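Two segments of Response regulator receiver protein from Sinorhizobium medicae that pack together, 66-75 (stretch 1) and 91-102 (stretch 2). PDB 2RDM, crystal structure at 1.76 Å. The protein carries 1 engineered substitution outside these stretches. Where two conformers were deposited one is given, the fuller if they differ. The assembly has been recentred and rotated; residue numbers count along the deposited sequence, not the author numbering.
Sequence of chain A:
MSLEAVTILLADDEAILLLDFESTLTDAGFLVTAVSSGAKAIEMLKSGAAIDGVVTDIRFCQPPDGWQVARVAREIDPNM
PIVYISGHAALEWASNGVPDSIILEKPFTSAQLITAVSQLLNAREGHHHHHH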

# COMPACT_ATOMS: atom_id res chain seq x y z
N GLY A 66 -14.63 22.81 2.23
CA GLY A 66 -14.28 21.65 1.43
C GLY A 66 -14.30 20.32 2.16
O GLY A 66 -14.55 19.27 1.55
N TRP A 67 -14.02 20.37 3.47
CA TRP A 67 -14.11 19.16 4.30
C TRP A 67 -15.54 18.64 4.28
O TRP A 67 -15.78 17.43 4.14
N GLN A 68 -16.49 19.57 4.37
CA GLN A 68 -17.90 19.21 4.36
C GLN A 68 -18.36 18.74 2.98
O GLN A 68 -19.18 17.80 2.88
N VAL A 69 -17.80 19.34 1.92
CA VAL A 69 -18.09 18.91 0.54
C VAL A 69 -17.74 17.43 0.38
O VAL A 69 -18.54 16.65 -0.16
N ALA A 70 -16.56 17.06 0.87
CA ALA A 70 -16.09 15.67 0.74
C ALA A 70 -16.96 14.67 1.51
O ALA A 70 -17.19 13.55 1.03
N ARG A 71 -17.45 15.07 2.68
CA ARG A 71 -18.33 14.23 3.49
C ARG A 71 -19.62 13.94 2.75
O ARG A 71 -20.05 12.79 2.69
N VAL A 72 -20.20 14.98 2.15
CA VAL A 72 -21.42 14.82 1.34
C VAL A 72 -21.17 13.89 0.15
O VAL A 72 -21.94 12.95 -0.09
N ALA A 73 -20.06 14.11 -0.55
CA ALA A 73 -19.67 13.23 -1.68
C ALA A 73 -19.58 11.77 -1.25
O ALA A 73 -20.08 10.88 -1.95
N ARG A 74 -19.00 11.53 -0.08
CA ARG A 74 -18.83 10.16 0.43
C ARG A 74 -20.11 9.52 0.98
O ARG A 74 -20.24 8.29 0.98
N GLU A 75 -21.05 10.34 1.44
CA GLU A 75 -22.40 9.86 1.75
C GLU A 75 -23.12 9.33 0.50
O GLU A 75 -23.76 8.27 0.55
N LEU A 91 -2.13 20.50 7.22
CA LEU A 91 -2.06 19.65 8.42
C LEU A 91 -3.46 19.40 9.00
O LEU A 91 -3.66 18.43 9.73
N GLU A 92 -4.40 20.27 8.65
CA GLU A 92 -5.82 20.11 8.98
C GLU A 92 -6.43 18.86 8.32
O GLU A 92 -7.44 18.35 8.79
N TRP A 93 -5.82 18.40 7.24
CA TRP A 93 -6.24 17.15 6.58
C TRP A 93 -6.15 15.94 7.51
O TRP A 93 -6.98 15.03 7.44
N ALA A 94 -5.14 15.93 8.38
CA ALA A 94 -4.93 14.81 9.31
C ALA A 94 -6.12 14.60 10.25
O ALA A 94 -6.37 13.49 10.69
N SER A 95 -6.85 15.68 10.53
CA SER A 95 -8.02 15.60 11.39
C SER A 95 -9.36 15.74 10.65
O SER A 95 -10.40 15.38 11.21
N ASN A 96 -9.35 16.24 9.42
CA ASN A 96 -10.59 16.57 8.71
C ASN A 96 -10.82 15.85 7.38
O ASN A 96 -11.96 15.77 6.92
N GLY A 97 -9.75 15.36 6.76
CA GLY A 97 -9.85 14.67 5.47
C GLY A 97 -10.54 13.34 5.63
O GLY A 97 -10.53 12.76 6.71
N VAL A 98 -11.17 12.85 4.56
CA VAL A 98 -11.82 11.55 4.57
C VAL A 98 -10.81 10.45 4.24
O VAL A 98 -9.77 10.72 3.63
N PRO A 99 -11.09 9.20 4.62
CA PRO A 99 -10.08 8.18 4.31
C PRO A 99 -9.80 8.05 2.82
O PRO A 99 -10.71 8.24 2.01
N ASP A 100 -8.55 7.75 2.48
CA ASP A 100 -8.08 7.52 1.10
C ASP A 100 -8.17 8.72 0.16
O ASP A 100 -8.15 8.55 -1.06
N SER A 101 -8.26 9.92 0.72
CA SER A 101 -8.24 11.13 -0.07
C SER A 101 -6.79 11.56 -0.25
O SER A 101 -5.89 11.01 0.41
N ILE A 102 -6.55 12.49 -1.18
CA ILE A 102 -5.24 13.10 -1.36
C ILE A 102 -5.40 14.61 -1.14
O ILE A 102 -6.36 15.19 -1.63

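Stretch 1 is a helix that meets stretch 2 with one face, Trp67, Ala70, Arg71 and Arg74, an i, i+3, i+4, i+7 pattern. Stretch 2 answers with a short helical turn followed by an extended segment: Trp67 packs against the helical part, while Ala70, Arg71 and Arg74 share Val98.

Leu91 points away. Glu92, chi1 m, directs its CA-CB bond toward the helix, and its CB lies 3.8 Å from Trp67 CZ2; its backbone O sits over one face of the same indole. Trp67, itself m at chi1, covers much of this end of the contact. At Trp93 the backbone comes close, CA to Trp67 CH2 at 3.5 Å, with CB 3.9 Å from that CH2. The Trp93 side chain, chi1 t, leads away from the helix, and its NE1 donates to Ser101 OG at 2.8 Å, which ties the helical turn to the end of the beta turn.

Ala94 faces away and Ser95 sideways, leaving the next contact to Asn96. In its m rotamer, Asn96 lays CB over the five-membered ring of Trp67, a CH-pi contact 3.6 Å from the centroid and only 17° off the normal. Its amide ND2 is held by Glu92 O at 2.8 Å, while OD1 accepts from water 3, which in turn accepts from Arg71 NH2. Water 1 donates to both Trp67 O and Asn96 O, each at 2.8 Å, joining the two backbones where their CA atoms are nearest. Arg71 points sideways at CB, but its m, t, t chain brings the guanidinium back, with NH2 3.0 Å from Asn96 O.

Gly97 leaves the helical conformation. A CB here would come 2.4 Å from Trp93 CD1, so the position leaves no room for a side chain with Trp93 in this rotamer. Water 2 lies 2.8 Å from Gly97 O and accepts from Arg71 NH1 at 2.6 Å.

Val98, chi1 m, points inward: both methyls, CG1 and CG2, lie 4.3 Å from Ala70 CB, and CG2 also sits over one face of the Arg74 guanidinium, 3.6 Å from NH1. Val98 also begins a type II turn running to Ser101. Within it Pro99 offers its carbonyl to Arg74, which points toward stretch 2 with chi1 m, chi2 m and chi3 t, and whose NH1 and NH2 both donate to Pro99 O, at 2.8 and 2.9 Å, in a two-pronged clasp at the guanidinium edge. Water 4 extends this grip, lying 2.8 Å from Asp100 O and accepting a weak bond from Arg74 NH2. Ser101 OG closes the turn by donating to Val98 O at 2.8 Å, and Ile102 lies out of reach.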

# COMPACT_ATOMS: atom_id res chain seq x y z
CB TRP A 67 -13.69 19.43 5.75
CG TRP A 67 -12.36 20.13 5.93
CD1 TRP A 67 -12.13 21.31 6.59
CD2 TRP A 67 -11.08 19.67 5.47
NE1 TRP A 67 -10.79 21.61 6.56
CE2 TRP A 67 -10.13 20.62 5.88
CE3 TRP A 67 -10.65 18.55 4.76
CZ2 TRP A 67 -8.77 20.48 5.58
CZ3 TRP A 67 -9.32 18.42 4.45
CH2 TRP A 67 -8.38 19.39 4.87
CB GLN A 68 -18.76 20.35 4.89
CG GLN A 68 -20.20 19.95 5.19
CD GLN A 68 -20.35 18.57 5.85
OE1 GLN A 68 -19.73 18.27 6.87
NE2 GLN A 68 -21.21 17.74 5.28
CB VAL A 69 -17.30 19.74 -0.53
CG1 VAL A 69 -17.54 19.16 -1.95
CG2 VAL A 69 -17.74 21.19 -0.51
CB ALA A 70 -14.62 15.58 1.17
CB ARG A 71 -18.63 14.86 4.85
CG ARG A 71 -17.39 15.05 5.67
CD ARG A 71 -17.65 15.17 7.17
NE ARG A 71 -16.53 15.89 7.78
CZ ARG A 71 -15.34 15.35 8.04
NH1 ARG A 71 -15.11 14.06 7.77
NH2 ARG A 71 -14.39 16.10 8.57
CB VAL A 72 -21.97 16.18 0.87
CG1 VAL A 72 -23.15 15.98 -0.06
CG2 VAL A 72 -22.40 17.01 2.07
CB ALA A 73 -18.34 13.71 -2.32
CB ARG A 74 -17.70 10.11 1.44
CG ARG A 74 -16.31 10.25 0.80
CD ARG A 74 -15.88 8.95 0.13
NE ARG A 74 -14.54 9.01 -0.43
CZ ARG A 74 -13.41 8.76 0.26
NH1 ARG A 74 -13.44 8.44 1.54
NH2 ARG A 74 -12.25 8.83 -0.36
CB GLU A 75 -23.24 10.97 2.39
CG GLU A 75 -22.88 11.26 3.84
CD GLU A 75 -23.43 12.59 4.32
OE1 GLU A 75 -24.34 13.14 3.67
OE2 GLU A 75 -22.94 13.08 5.37
CB LEU A 91 -1.12 20.26 9.47
CG LEU A 91 -0.51 19.33 10.54
CD1 LEU A 91 0.31 18.19 9.92
CD2 LEU A 91 0.34 20.13 11.51
CB GLU A 92 -6.62 21.34 8.56
CG GLU A 92 -6.04 22.66 9.01
CD GLU A 92 -6.68 23.85 8.31
OE1 GLU A 92 -6.75 23.85 7.06
OE2 GLU A 92 -7.10 24.78 9.02
CB TRP A 93 -5.39 16.92 5.32
CG TRP A 93 -5.63 15.63 4.57
CD1 TRP A 93 -6.60 15.39 3.63
CD2 TRP A 93 -4.86 14.43 4.66
NE1 TRP A 93 -6.48 14.10 3.15
CE2 TRP A 93 -5.42 13.49 3.76
CE3 TRP A 93 -3.74 14.05 5.43
CZ2 TRP A 93 -4.90 12.21 3.60
CZ3 TRP A 93 -3.23 12.78 5.27
CH2 TRP A 93 -3.81 11.87 4.36
CB ALA A 94 -3.66 15.02 10.10
CB SER A 95 -7.93 16.63 12.50
OG SER A 95 -7.74 17.91 11.94
CB ASN A 96 -10.70 18.07 8.48
CG ASN A 96 -10.76 18.86 9.76
OD1 ASN A 96 -11.77 18.85 10.46
ND2 ASN A 96 -9.68 19.55 10.08
CB VAL A 98 -13.04 11.49 3.58
CG1 VAL A 98 -14.17 12.40 4.05
CG2 VAL A 98 -12.63 11.85 2.15
CB PRO A 99 -10.72 6.91 4.83
CG PRO A 99 -11.66 7.37 5.89
CD PRO A 99 -12.23 8.61 5.34
CB ASP A 100 -8.76 6.29 0.46
CG ASP A 100 -8.57 5.04 1.28
OD1 ASP A 100 -7.41 4.72 1.60
OD2 ASP A 100 -9.58 4.40 1.60
CB SER A 101 -9.04 12.21 0.63
OG SER A 101 -8.47 12.49 1.92
CB ILE A 102 -4.70 12.81 -2.77
CG1 ILE A 102 -4.41 11.31 -2.93
CG2 ILE A 102 -3.45 13.63 -3.10
CD1 ILE A 102 -3.93 10.91 -4.32
O HOH W 1 -13.42 15.93 4.53
O HOH W 2 -12.88 12.84 8.31
O HOH W 3 -14.35 18.79 9.20
O HOH W 4 -10.39 9.09 -2.60